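Local coordinates for putative gamma-glutamylcyclotransferase PH0828 (Pyrococcus horikoshii, PDB 1V30), which is probably a gamma-glutamylcyclotransferase, an enzyme that would release 5-oxoproline from gamma-glutamyl compounds by intramolecular cyclisation, at residues A[29-34]-A[60-65]; A[42-47]-A[110-115]. All blocks are in the same frame, centred on the assembly; numbering follows the deposited sequence.

Contact 1: residues A[29-34]-A[60-65]; sequences AKFLGE and EVYEVD
Lys30 to Glu34 and Glu60 to Val64 pair as antiparallel neighbours, joining the outermost strand 30-37 to strand 56-64, the middle strand of a three-stranded sheet whose other edge is strand 8-12. Lys30 and Glu63 exchange both backbone bonds, the N of Lys30 reaching Glu63 O at 3.0 Å. Further on, Leu32 N donates to Val61 O and Gly33 O accepts from Val61 N, each at 2.8 Å, so two residues of the edge strand oppose one. Gly33 suits this kink because its positive phi of 144° would jam a CB against the preceding carbonyl. On one face, Lys30 and Glu63 lie side by side; bends at chi3 (61°) and chi4 (-70°) curl the lysine back to a salt bridge, Lys30 NZ to Glu63 OE2 at 2.5 Å, with NZ above the carboxylate plane. Leu32 CD2 rests against Glu63 OE1 and the aliphatic CG behind it. On the other face two rings meet obliquely, Phe31 CD1 lying 3.7 Å from Tyr62 CZ and offset toward the rim, while Phe31 CE1 meets Glu60 CB. Tyrosine serves both as an apolar surface for Phe31 and as a donor: its OH binds Glu60 OE1 at 2.6 Å, and Lys18 N shares that oxygen. An alanine in place of Tyr62 would probably deprive Phe31 of its aromatic neighbour and cost Glu60 OE1 one of its two hydrogen bonds. Arg17 pairs with Glu60 OE2. The doubling of Leu32 and Gly33 against Val61 is a classic beta bulge, set in the edge of an antiparallel sheet.

Contact 2: residues A[42-47]-A[110-115]; sequences LYFEYL and GDFDEI
Leu42 and Gly110 bring the two backbones closest, with CA atoms 5.4 Å apart, before strand 40-44 and the turn into helix 114-123 diverge and leave side chains to bridge the gap. Gly110 takes a positive phi of 75°, which favours glycine. Leu42 lays its CD2 branch against the backbone at the start of the turn, 3.5 Å from Phe112 N and 4.1 Å from Phe112 CB, an apolar branch suited to packing on both. Phe44 has CG anti to its backbone N (chi1 178°), a setting that directs CG toward the turn. There the edge of Phe112 meets the face of Phe44 in a T-shaped pair: Phe112 CE1 stands 3.5 Å from Phe44 CD2, offset toward the rim, and the planes are 76° apart. At the other ortho carbon, and from the same side of the ring plane, Phe44 CD1 is approached obliquely by Ile115 CD1 at 3.7 Å; Ile115, at the start of the helix, thus adds an aliphatic contact beside the aromatic one. The turn that presents these groups is braced by Asp111, whose OD1 accepts from Asp113 N at 2.9 Å and also pairs with Arg17. Pro48 packs on Phe112 as well. The arrangement is an Asx turn overlapping a type I turn that leads into the C-terminal helix, its aromatic residue anchored on the strand beside the predicted substrate-binding loop.

Contact 1 and contact 2 lie on opposite sides of the chain's centre, their own centres 20 Å apart and their nearest atoms about 5 Å apart, without touching. Strands 30-37 and 40-44 follow each other in the chain, and the segments of the two contacts alternate along it. They are also related by the loop after strand 8-12, whose residues Tyr13 to Leu16 probably bind substrate: the side chain of Tyr62 is about 7 Å from that of Leu16, and that of Phe112 about 3 Å from Gly14. Arg17, next along, forms salt bridges to both Glu60 and Asp111, tying the contacts together. Glu76, the probable proton acceptor by similarity, belongs to neither contact.

Contact 1: residues A[29-34]-A[60-65]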
ATOM      1  N   ALA A  29     -14.538   2.884  -4.587  1.00 26.54           N
ATOM      2  CA  ALA A  29     -13.485   3.528  -5.366  1.00 25.59           C
ATOM      3  C   ALA A  29     -13.285   2.920  -6.752  1.00 24.94           C
ATOM      4  O   ALA A  29     -13.708   1.795  -7.017  1.00 25.85           O
ATOM      5  CB  ALA A  29     -12.177   3.480  -4.588  1.00 24.16           C
ATOM      6  N   LYS A  30     -12.632   3.673  -7.632  1.00 23.58           N
ATOM      7  CA  LYS A  30     -12.365   3.199  -8.983  1.00 23.22           C
ATOM      8  C   LYS A  30     -10.928   2.707  -9.114  1.00 21.53           C
ATOM      9  O   LYS A  30      -9.981   3.460  -8.886  1.00 20.75           O
ATOM     10  CB  LYS A  30     -12.618   4.311 -10.007  1.00 25.01           C
ATOM     11  CG  LYS A  30     -12.308   3.902 -11.447  1.00 27.56           C
ATOM     12  CD  LYS A  30     -12.750   4.945 -12.471  1.00 29.72           C
ATOM     13  CE  LYS A  30     -12.047   6.281 -12.286  1.00 31.43           C
ATOM     14  NZ  LYS A  30     -12.490   6.985 -11.051  1.00 33.16           N
ATOM     15  N   PHE A  31     -10.778   1.435  -9.470  1.00 21.47           N
ATOM     16  CA  PHE A  31      -9.466   0.828  -9.652  1.00 19.27           C
ATOM     17  C   PHE A  31      -8.931   1.224 -11.024  1.00 19.26           C
ATOM     18  O   PHE A  31      -9.570   0.962 -12.045  1.00 20.57           O
ATOM     19  CB  PHE A  31      -9.578  -0.700  -9.553  1.00 19.40           C
ATOM     20  CG  PHE A  31      -8.292  -1.431  -9.836  1.00 18.89           C
ATOM     21  CD1 PHE A  31      -7.165  -1.225  -9.047  1.00 17.77           C
ATOM     22  CD2 PHE A  31      -8.218  -2.355 -10.878  1.00 16.35           C
ATOM     23  CE1 PHE A  31      -5.984  -1.926  -9.288  1.00 17.98           C
ATOM     24  CE2 PHE A  31      -7.042  -3.063 -11.130  1.00 17.24           C
ATOM     25  CZ  PHE A  31      -5.924  -2.852 -10.335  1.00 17.95           C
ATOM     26  N   LEU A  32      -7.766   1.864 -11.049  1.00 17.52           N
ATOM     27  CA  LEU A  32      -7.162   2.282 -12.308  1.00 17.51           C
ATOM     28  C   LEU A  32      -6.218   1.209 -12.837  1.00 17.63           C
ATOM     29  O   LEU A  32      -6.071   1.038 -14.048  1.00 18.77           O
ATOM     30  CB  LEU A  32      -6.385   3.588 -12.126  1.00 16.54           C
ATOM     31  CG  LEU A  32      -7.138   4.834 -11.647  1.00 17.30           C
ATOM     32  CD1 LEU A  32      -6.169   6.009 -11.612  1.00 17.49           C
ATOM     33  CD2 LEU A  32      -8.311   5.138 -12.573  1.00 21.11           C
ATOM     34  N   GLY A  33      -5.583   0.485 -11.924  1.00 15.65           N
ATOM     35  CA  GLY A  33      -4.648  -0.552 -12.311  1.00 15.32           C
ATOM     36  C   GLY A  33      -3.491  -0.604 -11.336  1.00 15.10           C
ATOM     37  O   GLY A  33      -3.397   0.228 -10.430  1.00 16.48           O
ATOM     38  N   GLU A  34      -2.613  -1.583 -11.509  1.00 15.22           N
ATOM     39  CA  GLU A  34      -1.456  -1.717 -10.640  1.00 15.00           C
ATOM     40  C   GLU A  34      -0.273  -1.017 -11.287  1.00 15.56           C
ATOM     41  O   GLU A  34      -0.277  -0.746 -12.493  1.00 17.08           O
ATOM     42  CB  GLU A  34      -1.121  -3.194 -10.414  1.00 15.68           C
ATOM     43  CG  GLU A  34      -2.258  -3.997  -9.793  1.00 17.77           C
ATOM     44  CD  GLU A  34      -1.881  -5.444  -9.513  1.00 18.08           C
ATOM     45  OE1 GLU A  34      -1.109  -6.020 -10.303  1.00 19.47           O
ATOM     46  OE2 GLU A  34      -2.363  -6.006  -8.508  1.00 20.68           O
ATOM     47  N   GLU A  60      -1.529  -0.721  -6.016  1.00 13.63           N
ATOM     48  CA  GLU A  60      -2.796  -0.733  -6.728  1.00 13.85           C
ATOM     49  C   GLU A  60      -3.178   0.740  -6.669  1.00 14.01           C
ATOM     50  O   GLU A  60      -3.152   1.346  -5.593  1.00 14.11           O
ATOM     51  CB  GLU A  60      -3.835  -1.570  -5.988  1.00 12.88           C
ATOM     52  CG  GLU A  60      -3.677  -3.062  -6.194  1.00 14.73           C
ATOM     53  CD  GLU A  60      -4.554  -3.881  -5.269  1.00 13.46           C
ATOM     54  OE1 GLU A  60      -5.596  -3.375  -4.808  1.00 15.11           O
ATOM     55  OE2 GLU A  60      -4.193  -5.046  -5.015  1.00 16.90           O
ATOM     56  N   VAL A  61      -3.512   1.325  -7.813  1.00 14.30           N
ATOM     57  CA  VAL A  61      -3.870   2.737  -7.854  1.00 14.08           C
ATOM     58  C   VAL A  61      -5.377   2.920  -7.987  1.00 15.36           C
ATOM     59  O   VAL A  61      -6.016   2.309  -8.851  1.00 16.14           O
ATOM     60  CB  VAL A  61      -3.156   3.450  -9.020  1.00 13.63           C
ATOM     61  CG1 VAL A  61      -3.435   4.948  -8.965  1.00 14.59           C
ATOM     62  CG2 VAL A  61      -1.661   3.190  -8.947  1.00 14.64           C
ATOM     63  N   TYR A  62      -5.934   3.764  -7.122  1.00 15.81           N
ATOM     64  CA  TYR A  62      -7.367   4.034  -7.108  1.00 17.52           C
ATOM     65  C   TYR A  62      -7.689   5.515  -7.127  1.00 17.76           C
ATOM     66  O   TYR A  62      -6.865   6.355  -6.753  1.00 18.36           O
ATOM     67  CB  TYR A  62      -8.023   3.470  -5.844  1.00 17.80           C
ATOM     68  CG  TYR A  62      -7.981   1.976  -5.690  1.00 16.10           C
ATOM     69  CD1 TYR A  62      -6.836   1.335  -5.224  1.00 15.17           C
ATOM     70  CD2 TYR A  62      -9.088   1.198  -6.020  1.00 16.73           C
ATOM     71  CE1 TYR A  62      -6.792  -0.046  -5.088  1.00 15.74           C
ATOM     72  CE2 TYR A  62      -9.057  -0.183  -5.891  1.00 17.11           C
ATOM     73  CZ  TYR A  62      -7.908  -0.798  -5.426  1.00 16.87           C
ATOM     74  OH  TYR A  62      -7.863  -2.165  -5.308  1.00 18.37           O
ATOM     75  N   GLU A  63      -8.905   5.821  -7.563  1.00 19.33           N
ATOM     76  CA  GLU A  63      -9.416   7.182  -7.556  1.00 20.49           C
ATOM     77  C   GLU A  63     -10.512   7.094  -6.502  1.00 20.27           C
ATOM     78  O   GLU A  63     -11.414   6.260  -6.614  1.00 20.80           O
ATOM     79  CB  GLU A  63     -10.047   7.567  -8.899  1.00 23.64           C
ATOM     80  CG  GLU A  63      -9.084   7.704 -10.064  1.00 28.33           C
ATOM     81  CD  GLU A  63      -9.733   8.380 -11.263  1.00 30.85           C
ATOM     82  OE1 GLU A  63      -9.134   8.367 -12.358  1.00 33.99           O
ATOM     83  OE2 GLU A  63     -10.843   8.929 -11.107  1.00 33.48           O
ATOM     84  N   VAL A  64     -10.426   7.928  -5.469  1.00 20.29           N
ATOM     85  CA  VAL A  64     -11.422   7.925  -4.402  1.00 21.33           C
ATOM     86  C   VAL A  64     -11.955   9.338  -4.206  1.00 21.25           C
ATOM     87  O   VAL A  64     -11.255  10.308  -4.492  1.00 22.05           O
ATOM     88  CB  VAL A  64     -10.810   7.442  -3.062  1.00 22.06           C
ATOM     89  CG1 VAL A  64     -10.179   6.074  -3.242  1.00 21.62           C
ATOM     90  CG2 VAL A  64      -9.775   8.442  -2.564  1.00 22.49           C
ATOM     91  N   ASP A  65     -13.193   9.465  -3.732  1.00 22.50           N
ATOM     92  CA  ASP A  65     -13.737  10.797  -3.504  1.00 23.10           C
ATOM     93  C   ASP A  65     -13.171  11.367  -2.209  1.00 22.66           C
ATOM     94  O   ASP A  65     -12.538  10.652  -1.428  1.00 21.84           O
ATOM     95  CB  ASP A  65     -15.275  10.789  -3.468  1.00 25.62           C
ATOM     96  CG  ASP A  65     -15.841   9.814  -2.461  1.00 25.80           C
ATOM     97  OD1 ASP A  65     -15.343   9.766  -1.318  1.00 27.49           O
ATOM     98  OD2 ASP A  65     -16.810   9.106  -2.809  1.00 30.04           O
TER

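Contact 2: residues A[42-47]-A[110-115]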
ATOM      1  N   LEU A  42       9.697  -2.778   0.902  1.00 15.27           N
ATOM      2  CA  LEU A  42       8.543  -3.253   1.653  1.00 14.91           C
ATOM      3  C   LEU A  42       8.953  -4.226   2.749  1.00 13.32           C
ATOM      4  O   LEU A  42       9.675  -5.188   2.491  1.00 15.43           O
ATOM      5  CB  LEU A  42       7.561  -3.950   0.705  1.00 14.47           C
ATOM      6  CG  LEU A  42       6.286  -4.549   1.310  1.00 13.34           C
ATOM      7  CD1 LEU A  42       5.437  -3.457   1.938  1.00 14.39           C
ATOM      8  CD2 LEU A  42       5.496  -5.268   0.216  1.00 14.11           C
ATOM      9  N   TYR A  43       8.488  -3.963   3.966  1.00 13.41           N
ATOM     10  CA  TYR A  43       8.766  -4.812   5.119  1.00 13.80           C
ATOM     11  C   TYR A  43       7.438  -5.239   5.728  1.00 13.21           C
ATOM     12  O   TYR A  43       6.418  -4.567   5.548  1.00 13.89           O
ATOM     13  CB  TYR A  43       9.582  -4.057   6.174  1.00 15.37           C
ATOM     14  CG  TYR A  43      10.985  -3.719   5.736  1.00 16.27           C
ATOM     15  CD1 TYR A  43      11.226  -2.658   4.865  1.00 18.20           C
ATOM     16  CD2 TYR A  43      12.067  -4.484   6.161  1.00 17.14           C
ATOM     17  CE1 TYR A  43      12.511  -2.370   4.423  1.00 21.20           C
ATOM     18  CE2 TYR A  43      13.358  -4.204   5.726  1.00 19.23           C
ATOM     19  CZ  TYR A  43      13.568  -3.146   4.855  1.00 19.85           C
ATOM     20  OH  TYR A  43      14.841  -2.872   4.405  1.00 22.89           O
ATOM     21  N   PHE A  44       7.444  -6.342   6.464  1.00 12.77           N
ATOM     22  CA  PHE A  44       6.213  -6.809   7.079  1.00 12.04           C
ATOM     23  C   PHE A  44       6.431  -7.539   8.393  1.00 12.11           C
ATOM     24  O   PHE A  44       7.208  -8.488   8.458  1.00 13.91           O
ATOM     25  CB  PHE A  44       5.457  -7.721   6.092  1.00 12.12           C
ATOM     26  CG  PHE A  44       4.177  -8.298   6.639  1.00 11.71           C
ATOM     27  CD1 PHE A  44       4.023  -9.680   6.758  1.00 14.07           C
ATOM     28  CD2 PHE A  44       3.121  -7.473   7.017  1.00 12.82           C
ATOM     29  CE1 PHE A  44       2.834 -10.228   7.243  1.00 15.83           C
ATOM     30  CE2 PHE A  44       1.928  -8.015   7.504  1.00 13.50           C
ATOM     31  CZ  PHE A  44       1.787  -9.397   7.616  1.00 14.69           C
ATOM     32  N   GLU A  45       5.771  -7.059   9.443  1.00 11.72           N
ATOM     33  CA  GLU A  45       5.820  -7.717  10.747  1.00 12.10           C
ATOM     34  C   GLU A  45       4.354  -8.084  10.983  1.00 12.52           C
ATOM     35  O   GLU A  45       3.919  -9.163  10.581  1.00 13.63           O
ATOM     36  CB  GLU A  45       6.326  -6.785  11.852  1.00 14.11           C
ATOM     37  CG  GLU A  45       6.542  -7.536  13.165  1.00 13.47           C
ATOM     38  CD  GLU A  45       6.900  -6.637  14.330  1.00 15.66           C
ATOM     39  OE1 GLU A  45       7.748  -7.061  15.141  1.00 16.66           O
ATOM     40  OE2 GLU A  45       6.332  -5.529  14.448  1.00 14.49           O
ATOM     41  N   TYR A  46       3.593  -7.195  11.619  1.00 12.19           N
ATOM     42  CA  TYR A  46       2.161  -7.423  11.821  1.00 12.84           C
ATOM     43  C   TYR A  46       1.420  -6.508  10.850  1.00 13.67           C
ATOM     44  O   TYR A  46       0.228  -6.687  10.584  1.00 13.99           O
ATOM     45  CB  TYR A  46       1.733  -7.094  13.248  1.00 12.93           C
ATOM     46  CG  TYR A  46       2.374  -7.970  14.292  1.00 12.79           C
ATOM     47  CD1 TYR A  46       3.215  -7.423  15.265  1.00 13.98           C
ATOM     48  CD2 TYR A  46       2.149  -9.344  14.310  1.00 11.46           C
ATOM     49  CE1 TYR A  46       3.816  -8.227  16.227  1.00 14.07           C
ATOM     50  CE2 TYR A  46       2.741 -10.158  15.265  1.00 13.67           C
ATOM     51  CZ  TYR A  46       3.577  -9.591  16.224  1.00 12.62           C
ATOM     52  OH  TYR A  46       4.154 -10.398  17.175  1.00 14.87           O
ATOM     53  N   LEU A  47       2.146  -5.519  10.334  1.00 12.59           N
ATOM     54  CA  LEU A  47       1.631  -4.543   9.381  1.00 12.55           C
ATOM     55  C   LEU A  47       2.666  -4.363   8.286  1.00 12.02           C
ATOM     56  O   LEU A  47       3.858  -4.586   8.506  1.00 13.06           O
ATOM     57  CB  LEU A  47       1.428  -3.177  10.047  1.00 13.35           C
ATOM     58  CG  LEU A  47       0.414  -3.056  11.179  1.00 15.50           C
ATOM     59  CD1 LEU A  47       0.555  -1.690  11.836  1.00 17.32           C
ATOM     60  CD2 LEU A  47      -0.989  -3.254  10.642  1.00 15.78           C
ATOM     61  N   GLY A 110       8.869  -6.847  -3.363  1.00 17.23           N
ATOM     62  CA  GLY A 110       8.232  -5.546  -3.263  1.00 16.55           C
ATOM     63  C   GLY A 110       6.729  -5.668  -3.447  1.00 15.02           C
ATOM     64  O   GLY A 110       6.027  -4.667  -3.577  1.00 15.59           O
ATOM     65  N   ASP A 111       6.236  -6.904  -3.442  1.00 15.07           N
ATOM     66  CA  ASP A 111       4.816  -7.195  -3.625  1.00 14.16           C
ATOM     67  C   ASP A 111       4.271  -7.890  -2.376  1.00 13.22           C
ATOM     68  O   ASP A 111       4.713  -8.986  -2.030  1.00 14.02           O
ATOM     69  CB  ASP A 111       4.653  -8.099  -4.853  1.00 14.52           C
ATOM     70  CG  ASP A 111       3.205  -8.373  -5.199  1.00 15.50           C
ATOM     71  OD1 ASP A 111       2.308  -8.033  -4.405  1.00 14.68           O
ATOM     72  OD2 ASP A 111       2.961  -8.954  -6.284  1.00 19.10           O
ATOM     73  N   PHE A 112       3.309  -7.249  -1.714  1.00 12.85           N
ATOM     74  CA  PHE A 112       2.696  -7.772  -0.491  1.00 12.81           C
ATOM     75  C   PHE A 112       2.074  -9.157  -0.699  1.00 13.54           C
ATOM     76  O   PHE A 112       1.896  -9.910   0.260  1.00 13.31           O
ATOM     77  CB  PHE A 112       1.647  -6.760   0.007  1.00 12.39           C
ATOM     78  CG  PHE A 112       1.215  -6.938   1.451  1.00 11.98           C
ATOM     79  CD1 PHE A 112       2.114  -7.322   2.447  1.00 12.06           C
ATOM     80  CD2 PHE A 112      -0.085  -6.615   1.825  1.00 11.08           C
ATOM     81  CE1 PHE A 112       1.720  -7.368   3.795  1.00 12.06           C
ATOM     82  CE2 PHE A 112      -0.484  -6.657   3.159  1.00 13.15           C
ATOM     83  CZ  PHE A 112       0.418  -7.032   4.144  1.00 12.19           C
ATOM     84  N   ASP A 113       1.751  -9.499  -1.949  1.00 13.63           N
ATOM     85  CA  ASP A 113       1.162 -10.809  -2.236  1.00 14.59           C
ATOM     86  C   ASP A 113       2.141 -11.950  -2.003  1.00 15.24           C
ATOM     87  O   ASP A 113       1.746 -13.116  -2.007  1.00 14.35           O
ATOM     88  CB  ASP A 113       0.643 -10.888  -3.680  1.00 15.29           C
ATOM     89  CG  ASP A 113      -0.782 -10.369  -3.827  1.00 18.07           C
ATOM     90  OD1 ASP A 113      -1.569 -10.456  -2.860  1.00 17.94           O
ATOM     91  OD2 ASP A 113      -1.126  -9.890  -4.927  1.00 19.77           O
ATOM     92  N   GLU A 114       3.414 -11.622  -1.803  1.00 14.85           N
ATOM     93  CA  GLU A 114       4.411 -12.652  -1.561  1.00 17.88           C
ATOM     94  C   GLU A 114       4.009 -13.457  -0.329  1.00 16.97           C
ATOM     95  O   GLU A 114       4.296 -14.650  -0.235  1.00 18.81           O
ATOM     96  CB  GLU A 114       5.790 -12.026  -1.351  1.00 19.36           C
ATOM     97  CG  GLU A 114       6.935 -13.013  -1.503  1.00 22.53           C
ATOM     98  CD  GLU A 114       8.290 -12.365  -1.322  1.00 23.62           C
ATOM     99  OE1 GLU A 114       8.564 -11.347  -1.994  1.00 23.18           O
ATOM    100  OE2 GLU A 114       9.084 -12.880  -0.511  1.00 28.65           O
ATOM    101  N   ILE A 115       3.329 -12.805   0.612  1.00 16.73           N
ATOM    102  CA  ILE A 115       2.889 -13.472   1.837  1.00 17.58           C
ATOM    103  C   ILE A 115       1.864 -14.565   1.519  1.00 17.60           C
ATOM    104  O   ILE A 115       1.815 -15.598   2.192  1.00 19.64           O
ATOM    105  CB  ILE A 115       2.272 -12.462   2.840  1.00 16.81           C
ATOM    106  CG1 ILE A 115       3.291 -11.367   3.179  1.00 19.15           C
ATOM    107  CG2 ILE A 115       1.829 -13.187   4.108  1.00 18.41           C
ATOM    108  CD1 ILE A 115       4.590 -11.881   3.776  1.00 22.10           C
TER